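Local coordinates for protein putative cytosine/guanine deaminase (Unidentified, PDB 2PAJ) that catalyses the zinc-dependent hydrolytic deamination of 2-amino-4-hydroxypteridines such as isoxanthopterin, giving 2,4-dihydroxypteridines and ammonium, at residues P228-T234 with F270-W276; I294-A298 with E323-V329; A17-T22 with R33-I39. All coordinates share one frame; numbering follows the deposited sequence.

Overall arrangement
Along the chain the order is contact 3, contact 1, contact 2, each closing before the next opens. Contacts 1 and 2 lie in the metal-dependent hydrolase barrel. Each joins helices that follow barrel strands: 228-240 with 267-273 in contact 1, and 291-300 with 324-327 in contact 2. Their centres are about 21 Å apart and their nearest atoms about 6 Å. Contact 3 belongs to the beta-rich N-terminal region. Its centre is about 45 Å from that of contact 1 and about 31 Å from contact 2's. Contacts 1 and 3 lie on opposite sides of the chain's centre. Contacts 1 and 2 thus join neighbouring helices around the zinc-binding barrel; contact 3 lies away from the metal.

Contact 1: P228-T234 with F270-W276; sequences PREMRET and FCGEHDW
Met231 reaches from helix 228-240 into a pocket of Trp276, His274 and Phe270. Met231 CB lies 3.6 Å from Trp276 CD1. CG comes next and passes CB of His274. SD follows and makes Met-aromatic contacts with the Trp276 and Phe270 rings. The bend at chi3 (-97°) sets the methyl against helix 267-273. There Met231 CE touches CB of His274 at 3.5 Å and CE2 of Phe270 at 3.9 Å. The carbonyl of Met231 is used as well. Trp276 NE1 donates to Met231 O at 2.9 Å, with the acceptor in the plane of the indole, and CG2 of Thr234 packs at the same edge.

The His274 ring is held on several sides. His274 ND1 donates to Pro228 O at 3.2 Å, coming from above the carbonyl plane. The guanidinium of Arg232 lies over one face, with NH2 above the ring centre and the two planes 44° apart. Phe270 CE2 lies over the opposite face, toward its rim. Pro228 CB meets CZ of Phe270 near the plane of that ring, 3.7 Å away.

Asp275 has positive phi and is the C-prime residue of a Schellman motif, with Trp276 N bonded to Cys271 O and Asp275 N to Gly272 O. This is how helix 267-273 ends against its neighbour on the outside of the amidohydrolase TIM barrel.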
ATOM      1  N   PRO A 228      -6.991 -23.932 -11.759  1.00 57.19           N
ATOM      2  CA  PRO A 228      -7.684 -24.069 -10.473  1.00 58.09           C
ATOM      3  C   PRO A 228      -7.121 -25.133  -9.526  1.00 60.56           C
ATOM      4  O   PRO A 228      -7.262 -25.030  -8.306  1.00 61.54           O
ATOM      5  CB  PRO A 228      -9.139 -24.315 -10.879  1.00 56.20           C
ATOM      6  CG  PRO A 228      -9.056 -24.829 -12.260  1.00 55.63           C
ATOM      7  CD  PRO A 228      -7.930 -24.079 -12.886  1.00 56.18           C
ATOM      8  N   ARG A 229      -6.483 -26.153 -10.088  1.00 62.91           N
ATOM      9  CA  ARG A 229      -5.870 -27.212  -9.284  1.00 64.03           C
ATOM     10  C   ARG A 229      -4.663 -26.553  -8.620  1.00 62.69           C
ATOM     11  O   ARG A 229      -4.307 -26.842  -7.474  1.00 62.26           O
ATOM     12  CB  ARG A 229      -5.423 -28.356 -10.205  1.00 66.67           C
ATOM     13  CG  ARG A 229      -4.425 -29.352  -9.624  1.00 70.14           C
ATOM     14  CD  ARG A 229      -3.715 -30.044 -10.795  1.00 75.06           C
ATOM     15  NE  ARG A 229      -2.847 -31.163 -10.420  1.00 79.12           N
ATOM     16  CZ  ARG A 229      -2.231 -31.953 -11.309  1.00 80.66           C
ATOM     17  NH1 ARG A 229      -2.383 -31.745 -12.622  1.00 80.37           N
ATOM     18  NH2 ARG A 229      -1.471 -32.969 -10.897  1.00 81.15           N
ATOM     19  N   GLU A 230      -4.043 -25.654  -9.371  1.00 60.62           N
ATOM     20  CA  GLU A 230      -2.891 -24.935  -8.886  1.00 60.07           C
ATOM     21  C   GLU A 230      -3.242 -23.906  -7.812  1.00 59.51           C
ATOM     22  O   GLU A 230      -2.428 -23.638  -6.933  1.00 58.51           O
ATOM     23  CB  GLU A 230      -2.167 -24.264 -10.050  1.00 59.63           C
ATOM     24  CG  GLU A 230      -1.139 -25.156 -10.695  1.00 60.03           C
ATOM     25  CD  GLU A 230      -0.488 -24.518 -11.904  1.00 61.16           C
ATOM     26  OE1 GLU A 230       0.618 -24.967 -12.297  1.00 61.58           O
ATOM     27  OE2 GLU A 230      -1.090 -23.577 -12.472  1.00 59.93           O
ATOM     28  N   MET A 231      -4.441 -23.325  -7.848  1.00 58.74           N
ATOM     29  CA  MET A 231      -4.731 -22.352  -6.806  1.00 58.36           C
ATOM     30  C   MET A 231      -4.939 -23.042  -5.457  1.00 57.90           C
ATOM     31  O   MET A 231      -4.683 -22.452  -4.406  1.00 56.87           O
ATOM     32  CB  MET A 231      -5.890 -21.388  -7.182  1.00 56.57           C
ATOM     33  CG  MET A 231      -7.087 -21.915  -7.956  1.00 56.86           C
ATOM     34  SD  MET A 231      -8.091 -20.550  -8.722  1.00 52.62           S
ATOM     35  CE  MET A 231      -9.383 -20.332  -7.532  1.00 52.12           C
ATOM     36  N   ARG A 232      -5.357 -24.304  -5.478  1.00 58.75           N
ATOM     37  CA  ARG A 232      -5.524 -25.026  -4.222  1.00 59.05           C
ATOM     38  C   ARG A 232      -4.143 -25.268  -3.617  1.00 59.94           C
ATOM     39  O   ARG A 232      -3.869 -24.864  -2.476  1.00 58.63           O
ATOM     40  CB  ARG A 232      -6.232 -26.365  -4.420  1.00 56.51           C
ATOM     41  CG  ARG A 232      -7.727 -26.249  -4.638  1.00 57.01           C
ATOM     42  CD  ARG A 232      -8.424 -27.530  -4.237  1.00 57.23           C
ATOM     43  NE  ARG A 232      -9.877 -27.477  -4.392  1.00 59.38           N
ATOM     44  CZ  ARG A 232     -10.512 -27.462  -5.562  1.00 59.89           C
ATOM     45  NH1 ARG A 232      -9.814 -27.495  -6.688  1.00 60.85           N
ATOM     46  NH2 ARG A 232     -11.843 -27.423  -5.612  1.00 59.14           N
ATOM     47  N   GLU A 233      -3.266 -25.914  -4.383  1.00 60.86           N
ATOM     48  CA  GLU A 233      -1.932 -26.197  -3.877  1.00 62.34           C
ATOM     49  C   GLU A 233      -1.184 -24.906  -3.580  1.00 59.89           C
ATOM     50  O   GLU A 233      -0.437 -24.809  -2.614  1.00 59.55           O
ATOM     51  CB  GLU A 233      -1.158 -27.082  -4.864  1.00 66.75           C
ATOM     52  CG  GLU A 233      -1.089 -26.574  -6.296  1.00 74.33           C
ATOM     53  CD  GLU A 233      -0.747 -27.691  -7.302  1.00 78.72           C
ATOM     54  OE1 GLU A 233      -1.564 -28.641  -7.435  1.00 80.73           O
ATOM     55  OE2 GLU A 233       0.330 -27.619  -7.956  1.00 81.11           O
ATOM     56  N   THR A 234      -1.413 -23.899  -4.400  1.00 59.24           N
ATOM     57  CA  THR A 234      -0.759 -22.614  -4.199  1.00 57.89           C
ATOM     58  C   THR A 234      -1.181 -22.001  -2.855  1.00 57.83           C
ATOM     59  O   THR A 234      -0.384 -21.341  -2.189  1.00 59.56           O
ATOM     60  CB  THR A 234      -1.114 -21.661  -5.339  1.00 55.91           C
ATOM     61  OG1 THR A 234       0.033 -20.889  -5.682  1.00 52.72           O
ATOM     62  CG2 THR A 234      -2.246 -20.762  -4.943  1.00 54.75           C
ATOM     63  N   PHE A 270     -16.258 -19.526  -6.628  1.00 55.06           N
ATOM     64  CA  PHE A 270     -15.256 -20.410  -7.212  1.00 54.71           C
ATOM     65  C   PHE A 270     -14.001 -20.331  -6.341  1.00 54.66           C
ATOM     66  O   PHE A 270     -13.421 -21.346  -5.958  1.00 55.24           O
ATOM     67  CB  PHE A 270     -14.934 -19.954  -8.635  1.00 53.77           C
ATOM     68  CG  PHE A 270     -14.070 -20.905  -9.395  1.00 53.26           C
ATOM     69  CD1 PHE A 270     -14.606 -22.068  -9.931  1.00 52.69           C
ATOM     70  CD2 PHE A 270     -12.712 -20.647  -9.567  1.00 53.50           C
ATOM     71  CE1 PHE A 270     -13.802 -22.964 -10.627  1.00 52.48           C
ATOM     72  CE2 PHE A 270     -11.894 -21.537 -10.260  1.00 52.37           C
ATOM     73  CZ  PHE A 270     -12.436 -22.700 -10.793  1.00 51.36           C
ATOM     74  N   CYS A 271     -13.586 -19.109  -6.025  1.00 54.81           N
ATOM     75  CA  CYS A 271     -12.417 -18.902  -5.176  1.00 54.07           C
ATOM     76  C   CYS A 271     -12.583 -19.641  -3.861  1.00 52.94           C
ATOM     77  O   CYS A 271     -11.642 -20.238  -3.352  1.00 51.84           O
ATOM     78  CB  CYS A 271     -12.218 -17.417  -4.895  1.00 52.82           C
ATOM     79  SG  CYS A 271     -11.518 -16.524  -6.270  1.00 56.43           S
ATOM     80  N   GLY A 272     -13.787 -19.588  -3.310  1.00 52.43           N
ATOM     81  CA  GLY A 272     -14.041 -20.274  -2.064  1.00 53.96           C
ATOM     82  C   GLY A 272     -13.786 -21.759  -2.215  1.00 54.80           C
ATOM     83  O   GLY A 272     -13.081 -22.356  -1.412  1.00 55.57           O
ATOM     84  N   GLU A 273     -14.345 -22.345  -3.269  1.00 55.49           N
ATOM     85  CA  GLU A 273     -14.211 -23.766  -3.544  1.00 54.37           C
ATOM     86  C   GLU A 273     -12.798 -24.252  -3.850  1.00 54.19           C
ATOM     87  O   GLU A 273     -12.552 -25.456  -3.920  1.00 53.40           O
ATOM     88  CB  GLU A 273     -15.162 -24.146  -4.678  1.00 54.34           C
ATOM     89  CG  GLU A 273     -16.500 -24.642  -4.155  1.00 58.12           C
ATOM     90  CD  GLU A 273     -17.554 -24.796  -5.228  1.00 59.59           C
ATOM     91  OE1 GLU A 273     -17.279 -25.427  -6.273  1.00 59.83           O
ATOM     92  OE2 GLU A 273     -18.674 -24.290  -5.013  1.00 61.11           O
ATOM     93  N   HIS A 274     -11.869 -23.314  -4.002  1.00 53.79           N
ATOM     94  CA  HIS A 274     -10.484 -23.644  -4.291  1.00 53.29           C
ATOM     95  C   HIS A 274      -9.519 -23.078  -3.271  1.00 53.12           C
ATOM     96  O   HIS A 274      -8.406 -22.688  -3.614  1.00 51.75           O
ATOM     97  CB  HIS A 274     -10.123 -23.153  -5.683  1.00 55.86           C
ATOM     98  CG  HIS A 274     -10.893 -23.842  -6.762  1.00 59.51           C
ATOM     99  ND1 HIS A 274     -10.326 -24.780  -7.600  1.00 60.38           N
ATOM    100  CD2 HIS A 274     -12.208 -23.794  -7.085  1.00 58.97           C
ATOM    101  CE1 HIS A 274     -11.260 -25.282  -8.387  1.00 60.63           C
ATOM    102  NE2 HIS A 274     -12.411 -24.700  -8.095  1.00 58.40           N
ATOM    103  N   ASP A 275      -9.965 -23.040  -2.016  1.00 53.04           N
ATOM    104  CA  ASP A 275      -9.163 -22.555  -0.897  1.00 54.76           C
ATOM    105  C   ASP A 275      -8.612 -21.134  -1.044  1.00 54.11           C
ATOM    106  O   ASP A 275      -7.504 -20.845  -0.582  1.00 53.21           O
ATOM    107  CB  ASP A 275      -7.993 -23.518  -0.637  1.00 57.33           C
ATOM    108  CG  ASP A 275      -8.455 -24.939  -0.309  1.00 59.71           C
ATOM    109  OD1 ASP A 275      -9.261 -25.117   0.638  1.00 62.52           O
ATOM    110  OD2 ASP A 275      -8.006 -25.881  -0.999  1.00 61.44           O
ATOM    111  N   TRP A 276      -9.389 -20.244  -1.663  1.00 52.79           N
ATOM    112  CA  TRP A 276      -8.937 -18.876  -1.863  1.00 51.40           C
ATOM    113  C   TRP A 276      -9.779 -17.778  -1.226  1.00 51.04           C
ATOM    114  O   TRP A 276      -9.981 -16.712  -1.809  1.00 51.60           O
ATOM    115  CB  TRP A 276      -8.737 -18.583  -3.357  1.00 50.03           C
ATOM    116  CG  TRP A 276      -7.322 -18.727  -3.745  1.00 50.82           C
ATOM    117  CD1 TRP A 276      -6.648 -19.898  -3.990  1.00 51.85           C
ATOM    118  CD2 TRP A 276      -6.337 -17.685  -3.784  1.00 52.21           C
ATOM    119  NE1 TRP A 276      -5.306 -19.651  -4.167  1.00 52.34           N
ATOM    120  CE2 TRP A 276      -5.081 -18.306  -4.047  1.00 52.89           C
ATOM    121  CE3 TRP A 276      -6.385 -16.291  -3.618  1.00 50.33           C
ATOM    122  CZ2 TRP A 276      -3.884 -17.574  -4.145  1.00 53.19           C
ATOM    123  CZ3 TRP A 276      -5.201 -15.568  -3.717  1.00 50.62           C
ATOM    124  CH2 TRP A 276      -3.963 -16.211  -3.979  1.00 51.80           C
TER
HETATM  125  O   HOH W   1      -4.978 -25.027  -0.346  1.00 38.71           O

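Contact 2: I294-A298 with E323-V329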
ATOM      1  N   ILE A 294     -21.014 -10.779  -1.699  1.00 58.64           N
ATOM      2  CA  ILE A 294     -20.609  -9.884  -0.629  1.00 55.90           C
ATOM      3  C   ILE A 294     -20.711 -10.586   0.707  1.00 54.86           C
ATOM      4  O   ILE A 294     -19.860 -10.422   1.575  1.00 55.08           O
ATOM      5  CB  ILE A 294     -21.474  -8.608  -0.622  1.00 56.70           C
ATOM      6  CG1 ILE A 294     -21.192  -7.801  -1.890  1.00 57.54           C
ATOM      7  CG2 ILE A 294     -21.159  -7.746   0.600  1.00 53.24           C
ATOM      8  CD1 ILE A 294     -22.101  -6.627  -2.064  1.00 57.00           C
ATOM      9  N   ALA A 295     -21.755 -11.387   0.860  1.00 54.53           N
ATOM     10  CA  ALA A 295     -21.983 -12.139   2.091  1.00 53.84           C
ATOM     11  C   ALA A 295     -20.840 -13.124   2.337  1.00 53.63           C
ATOM     12  O   ALA A 295     -20.363 -13.278   3.465  1.00 52.01           O
ATOM     13  CB  ALA A 295     -23.308 -12.885   2.000  1.00 54.92           C
ATOM     14  N   LEU A 296     -20.409 -13.788   1.267  1.00 54.77           N
ATOM     15  CA  LEU A 296     -19.322 -14.749   1.351  1.00 55.01           C
ATOM     16  C   LEU A 296     -18.027 -14.056   1.742  1.00 54.33           C
ATOM     17  O   LEU A 296     -17.199 -14.626   2.439  1.00 55.71           O
ATOM     18  CB  LEU A 296     -19.133 -15.457   0.012  1.00 55.85           C
ATOM     19  CG  LEU A 296     -19.353 -16.968  -0.037  1.00 54.93           C
ATOM     20  CD1 LEU A 296     -18.868 -17.477  -1.376  1.00 56.14           C
ATOM     21  CD2 LEU A 296     -18.604 -17.653   1.093  1.00 55.24           C
ATOM     22  N   LEU A 297     -17.841 -12.830   1.277  1.00 53.66           N
ATOM     23  CA  LEU A 297     -16.642 -12.086   1.630  1.00 53.59           C
ATOM     24  C   LEU A 297     -16.724 -11.687   3.084  1.00 53.55           C
ATOM     25  O   LEU A 297     -15.721 -11.644   3.784  1.00 54.97           O
ATOM     26  CB  LEU A 297     -16.518 -10.831   0.770  1.00 51.68           C
ATOM     27  CG  LEU A 297     -16.172 -11.078  -0.696  1.00 49.93           C
ATOM     28  CD1 LEU A 297     -16.312  -9.784  -1.471  1.00 48.39           C
ATOM     29  CD2 LEU A 297     -14.765 -11.651  -0.800  1.00 46.07           C
ATOM     30  N   ALA A 298     -17.940 -11.395   3.528  1.00 52.71           N
ATOM     31  CA  ALA A 298     -18.185 -10.984   4.899  1.00 52.54           C
ATOM     32  C   ALA A 298     -18.007 -12.130   5.896  1.00 53.07           C
ATOM     33  O   ALA A 298     -17.416 -11.940   6.957  1.00 52.57           O
ATOM     34  CB  ALA A 298     -19.585 -10.395   5.018  1.00 51.03           C
ATOM     35  N   GLU A 323     -21.069  -1.336   0.994  1.00 74.47           N
ATOM     36  CA  GLU A 323     -22.042  -2.412   0.930  1.00 71.78           C
ATOM     37  C   GLU A 323     -21.172  -3.511   1.487  1.00 68.69           C
ATOM     38  O   GLU A 323     -21.583  -4.265   2.372  1.00 68.90           O
ATOM     39  CB  GLU A 323     -22.450  -2.710  -0.504  1.00 72.52           C
ATOM     40  CG  GLU A 323     -23.461  -1.721  -1.012  1.00 76.45           C
ATOM     41  CD  GLU A 323     -23.469  -1.639  -2.517  1.00 79.81           C
ATOM     42  OE1 GLU A 323     -23.987  -2.592  -3.161  1.00 82.31           O
ATOM     43  OE2 GLU A 323     -22.943  -0.624  -3.049  1.00 80.53           O
ATOM     44  N   MET A 324     -19.941  -3.556   0.988  1.00 63.79           N
ATOM     45  CA  MET A 324     -18.966  -4.511   1.470  1.00 59.50           C
ATOM     46  C   MET A 324     -18.627  -4.056   2.883  1.00 58.22           C
ATOM     47  O   MET A 324     -18.596  -4.850   3.820  1.00 58.13           O
ATOM     48  CB  MET A 324     -17.711  -4.472   0.600  1.00 56.78           C
ATOM     49  CG  MET A 324     -17.960  -4.862  -0.841  1.00 56.36           C
ATOM     50  SD  MET A 324     -16.471  -5.324  -1.740  1.00 53.91           S
ATOM     51  CE  MET A 324     -16.242  -3.995  -2.813  1.00 53.04           C
ATOM     52  N   ALA A 325     -18.388  -2.759   3.026  1.00 57.90           N
ATOM     53  CA  ALA A 325     -18.052  -2.183   4.315  1.00 58.08           C
ATOM     54  C   ALA A 325     -19.202  -2.405   5.284  1.00 58.96           C
ATOM     55  O   ALA A 325     -18.983  -2.716   6.456  1.00 59.58           O
ATOM     56  CB  ALA A 325     -17.770  -0.695   4.163  1.00 57.29           C
ATOM     57  N   ASP A 326     -20.431  -2.259   4.793  1.00 59.55           N
ATOM     58  CA  ASP A 326     -21.605  -2.443   5.639  1.00 59.29           C
ATOM     59  C   ASP A 326     -21.824  -3.911   5.933  1.00 59.27           C
ATOM     60  O   ASP A 326     -22.310  -4.276   7.010  1.00 59.74           O
ATOM     61  CB  ASP A 326     -22.845  -1.862   4.967  1.00 60.01           C
ATOM     62  CG  ASP A 326     -22.771  -0.358   4.829  1.00 61.21           C
ATOM     63  OD1 ASP A 326     -22.421   0.299   5.838  1.00 61.52           O
ATOM     64  OD2 ASP A 326     -23.057   0.162   3.724  1.00 60.41           O
ATOM     65  N   ALA A 327     -21.466  -4.746   4.961  1.00 58.53           N
ATOM     66  CA  ALA A 327     -21.593  -6.184   5.090  1.00 56.12           C
ATOM     67  C   ALA A 327     -20.602  -6.652   6.143  1.00 55.40           C
ATOM     68  O   ALA A 327     -20.776  -7.704   6.746  1.00 55.86           O
ATOM     69  CB  ALA A 327     -21.304  -6.849   3.761  1.00 55.15           C
ATOM     70  N   GLY A 328     -19.561  -5.861   6.364  1.00 54.70           N
ATOM     71  CA  GLY A 328     -18.584  -6.230   7.361  1.00 53.39           C
ATOM     72  C   GLY A 328     -17.259  -6.705   6.801  1.00 53.21           C
ATOM     73  O   GLY A 328     -16.358  -7.050   7.560  1.00 53.73           O
ATOM     74  N   VAL A 329     -17.116  -6.725   5.486  1.00 50.66           N
ATOM     75  CA  VAL A 329     -15.857  -7.175   4.937  1.00 50.58           C
ATOM     76  C   VAL A 329     -14.801  -6.078   5.070  1.00 51.75           C
ATOM     77  O   VAL A 329     -15.080  -4.908   4.814  1.00 50.62           O
ATOM     78  CB  VAL A 329     -16.011  -7.608   3.456  1.00 49.70           C
ATOM     79  CG1 VAL A 329     -17.421  -7.363   2.989  1.00 45.95           C
ATOM     80  CG2 VAL A 329     -15.007  -6.877   2.575  1.00 46.06           C
TER
HETATM   81  O   HOH W   2     -15.619  -9.931   6.717  1.00 61.57           O
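Ile294 and Ala298 of helix 291-300 pack against the short helix 324-327 in the helical layer of the amidohydrolase TIM barrel. The two helices come after barrel strands 281-284 and 303-306, respectively. The contact is mainly apolar.

Glu323 sits at the N-cap position of the short helix. Glu323 CB faces CD1 of Ile294 at 4.2 Å, while its carboxylate turns elsewhere and forms a salt bridge with Arg360. Met324 offers its backbone and the start of its side chain. Met324 CA lies 4.0 Å from CG2 of Ile294, and its SD approaches CD1 of Leu297 more loosely. Ala327 presents its methyl to two residues one turn apart on the partner helix. Ala327 CB meets CG2 of Ile294 at 3.3 Å and CB of Ala298 at 4.1 Å. The Ile294 branch can do this because CG2 stands opposite the backbone N, while CG1 (chi1 -66°) lies beside it and runs toward Glu323 and Met324.

Gly328 has positive phi and is the C-prime residue of a Schellman motif that ends the helix, although the placing of the acceptor Met324 O is less sure. A water lies within hydrogen-bonding distance of both segments here, 2.7 Å from Ala298 O and 3.1 Å from Gly328 O. Val329 then leads toward strand 331-333, and Val329 CB rests 4.1 Å from Leu297 O.

Contact 3: A17-T22 with R33-I39; sequences AAAIMT and RVPGPDI
Ala17 and Pro37 join the two segments at one end, and Ile20 and Val34 join them near the other. Both links are backbone hydrogen bonds. Ala17 N donates to Pro37 O at 3.1 Å, and Val34 N donates to Ile20 O at 3.0 Å, nearly in line with the carbonyl. Met21 and Arg33 form a single beta bridge beside the second bond.

The apolar contacts centre on Ile20. Ile20 CG2 meets CG1 of Val34 at 3.5 Å. The longer branch is extended (chi2 176°) and carries Ile20 CD1 to within 4.2 Å of CD1 of Ile39. The same CD1 also lies against the backbone carbonyl of Gly36.

Arg33 packs against Met21 and Ala19. SD of Met21 touches Arg33 CG at 3.5 Å and lies over one face of the guanidinium. Arg33 NH2 passes CB of Ala19 at 3.6 Å. Beyond these contacts NH1 of Arg33 forms a salt bridge with Asp429.

Ala19 and Met21 also bond through their backbones to Ile68, in strand 67-73. Segment 17-22 is thus bonded to strand 67-73 as well as to the loop 33-39, within the small beta-rich domain that accompanies the barrel in many amidohydrolases.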
ATOM      1  N   ALA A  17      -0.161  19.608  18.713  1.00 52.41           N
ATOM      2  CA  ALA A  17      -0.827  19.303  17.448  1.00 51.70           C
ATOM      3  C   ALA A  17      -2.219  19.945  17.412  1.00 51.75           C
ATOM      4  O   ALA A  17      -2.920  19.994  18.430  1.00 53.44           O
ATOM      5  CB  ALA A  17      -0.943  17.803  17.270  1.00 49.11           C
ATOM      6  N   ALA A  18      -2.614  20.439  16.241  1.00 49.43           N
ATOM      7  CA  ALA A  18      -3.912  21.070  16.075  1.00 46.71           C
ATOM      8  C   ALA A  18      -5.012  20.013  16.053  1.00 47.31           C
ATOM      9  O   ALA A  18      -6.153  20.286  16.413  1.00 47.98           O
ATOM     10  CB  ALA A  18      -3.930  21.877  14.789  1.00 45.36           C
ATOM     11  N   ALA A  19      -4.659  18.803  15.631  1.00 47.76           N
ATOM     12  CA  ALA A  19      -5.608  17.697  15.556  1.00 48.33           C
ATOM     13  C   ALA A  19      -4.891  16.350  15.461  1.00 49.28           C
ATOM     14  O   ALA A  19      -3.790  16.258  14.907  1.00 48.80           O
ATOM     15  CB  ALA A  19      -6.523  17.882  14.363  1.00 46.60           C
ATOM     16  N   ILE A  20      -5.529  15.311  15.997  1.00 49.11           N
ATOM     17  CA  ILE A  20      -4.974  13.960  15.987  1.00 48.34           C
ATOM     18  C   ILE A  20      -5.996  12.891  15.597  1.00 48.09           C
ATOM     19  O   ILE A  20      -6.853  12.524  16.398  1.00 47.78           O
ATOM     20  CB  ILE A  20      -4.420  13.566  17.377  1.00 49.61           C
ATOM     21  CG1 ILE A  20      -3.424  14.616  17.881  1.00 51.17           C
ATOM     22  CG2 ILE A  20      -3.727  12.221  17.283  1.00 49.23           C
ATOM     23  CD1 ILE A  20      -2.890  14.356  19.288  1.00 48.17           C
ATOM     24  N   MET A  21      -5.909  12.388  14.372  1.00 48.38           N
ATOM     25  CA  MET A  21      -6.820  11.330  13.937  1.00 48.62           C
ATOM     26  C   MET A  21      -6.170   9.973  14.266  1.00 49.73           C
ATOM     27  O   MET A  21      -5.018   9.721  13.927  1.00 48.27           O
ATOM     28  CB  MET A  21      -7.110  11.457  12.440  1.00 47.73           C
ATOM     29  CG  MET A  21      -7.700  12.811  12.014  1.00 47.57           C
ATOM     30  SD  MET A  21      -9.093  13.443  12.996  1.00 44.07           S
ATOM     31  CE  MET A  21     -10.431  12.458  12.410  1.00 44.74           C
ATOM     32  N   THR A  22      -6.922   9.108  14.936  1.00 51.68           N
ATOM     33  CA  THR A  22      -6.424   7.812  15.372  1.00 53.32           C
ATOM     34  C   THR A  22      -6.465   6.675  14.377  1.00 53.28           C
ATOM     35  O   THR A  22      -5.748   5.686  14.531  1.00 54.09           O
ATOM     36  CB  THR A  22      -7.194   7.322  16.585  1.00 55.51           C
ATOM     37  OG1 THR A  22      -7.423   8.415  17.475  1.00 57.73           O
ATOM     38  CG2 THR A  22      -6.382   6.247  17.319  1.00 59.96           C
ATOM     39  N   ARG A  33     -10.826  10.068  16.506  1.00 56.65           N
ATOM     40  CA  ARG A  33     -10.106  11.304  16.732  1.00 56.29           C
ATOM     41  C   ARG A  33      -9.892  11.381  18.226  1.00 57.99           C
ATOM     42  O   ARG A  33     -10.808  11.127  19.012  1.00 58.60           O
ATOM     43  CB  ARG A  33     -10.934  12.498  16.276  1.00 54.21           C
ATOM     44  CG  ARG A  33     -10.206  13.815  16.345  1.00 52.74           C
ATOM     45  CD  ARG A  33     -11.182  14.953  16.182  1.00 53.18           C
ATOM     46  NE  ARG A  33     -10.524  16.233  15.961  1.00 52.69           N
ATOM     47  CZ  ARG A  33     -10.753  17.007  14.909  1.00 53.26           C
ATOM     48  NH1 ARG A  33     -11.625  16.631  13.975  1.00 51.15           N
ATOM     49  NH2 ARG A  33     -10.111  18.158  14.795  1.00 53.48           N
ATOM     50  N   VAL A  34      -8.683  11.713  18.637  1.00 60.20           N
ATOM     51  CA  VAL A  34      -8.433  11.807  20.055  1.00 62.90           C
ATOM     52  C   VAL A  34      -8.095  13.230  20.424  1.00 64.81           C
ATOM     53  O   VAL A  34      -6.985  13.705  20.202  1.00 64.22           O
ATOM     54  CB  VAL A  34      -7.286  10.887  20.497  1.00 61.95           C
ATOM     55  CG1 VAL A  34      -6.034  11.209  19.724  1.00 61.88           C
ATOM     56  CG2 VAL A  34      -7.031  11.056  21.975  1.00 64.14           C
ATOM     57  N   PRO A  35      -9.083  13.968  20.928  1.00 68.60           N
ATOM     58  CA  PRO A  35      -8.652  15.326  21.273  1.00 69.14           C
ATOM     59  C   PRO A  35      -7.621  15.171  22.399  1.00 66.51           C
ATOM     60  O   PRO A  35      -7.956  14.763  23.519  1.00 63.33           O
ATOM     61  CB  PRO A  35      -9.966  16.005  21.698  1.00 70.72           C
ATOM     62  CG  PRO A  35     -10.974  15.355  20.734  1.00 70.44           C
ATOM     63  CD  PRO A  35     -10.555  13.883  20.799  1.00 70.26           C
ATOM     64  N   GLY A  36      -6.366  15.438  22.044  1.00 64.60           N
ATOM     65  CA  GLY A  36      -5.238  15.334  22.959  1.00 66.12           C
ATOM     66  C   GLY A  36      -4.223  16.191  22.257  1.00 66.08           C
ATOM     67  O   GLY A  36      -4.459  16.484  21.084  1.00 69.56           O
ATOM     68  N   PRO A  37      -3.119  16.633  22.886  1.00 63.85           N
ATOM     69  CA  PRO A  37      -2.244  17.466  22.046  1.00 61.78           C
ATOM     70  C   PRO A  37      -0.833  16.981  21.696  1.00 60.96           C
ATOM     71  O   PRO A  37      -0.377  17.201  20.577  1.00 60.15           O
ATOM     72  CB  PRO A  37      -2.219  18.787  22.800  1.00 59.53           C
ATOM     73  CG  PRO A  37      -2.134  18.318  24.209  1.00 62.31           C
ATOM     74  CD  PRO A  37      -3.058  17.081  24.287  1.00 62.80           C
ATOM     75  N   ASP A  38      -0.131  16.346  22.633  1.00 60.84           N
ATOM     76  CA  ASP A  38       1.233  15.890  22.342  1.00 59.90           C
ATOM     77  C   ASP A  38       1.330  14.379  22.201  1.00 58.86           C
ATOM     78  O   ASP A  38       0.397  13.652  22.550  1.00 57.30           O
ATOM     79  CB  ASP A  38       2.222  16.334  23.435  1.00 60.82           C
ATOM     80  CG  ASP A  38       2.048  17.787  23.836  1.00 61.93           C
ATOM     81  OD1 ASP A  38       1.544  18.026  24.955  1.00 61.28           O
ATOM     82  OD2 ASP A  38       2.409  18.684  23.037  1.00 61.35           O
ATOM     83  N   ILE A  39       2.474  13.920  21.691  1.00 58.29           N
ATOM     84  CA  ILE A  39       2.736  12.493  21.512  1.00 57.94           C
ATOM     85  C   ILE A  39       4.198  12.142  21.769  1.00 57.94           C
ATOM     86  O   ILE A  39       5.100  12.704  21.147  1.00 56.57           O
ATOM     87  CB  ILE A  39       2.387  12.025  20.095  1.00 58.19           C
ATOM     88  CG1 ILE A  39       0.920  12.340  19.785  1.00 58.50           C
ATOM     89  CG2 ILE A  39       2.649  10.523  19.968  1.00 56.51           C
ATOM     90  CD1 ILE A  39       0.511  12.014  18.375  1.00 59.13           C
TER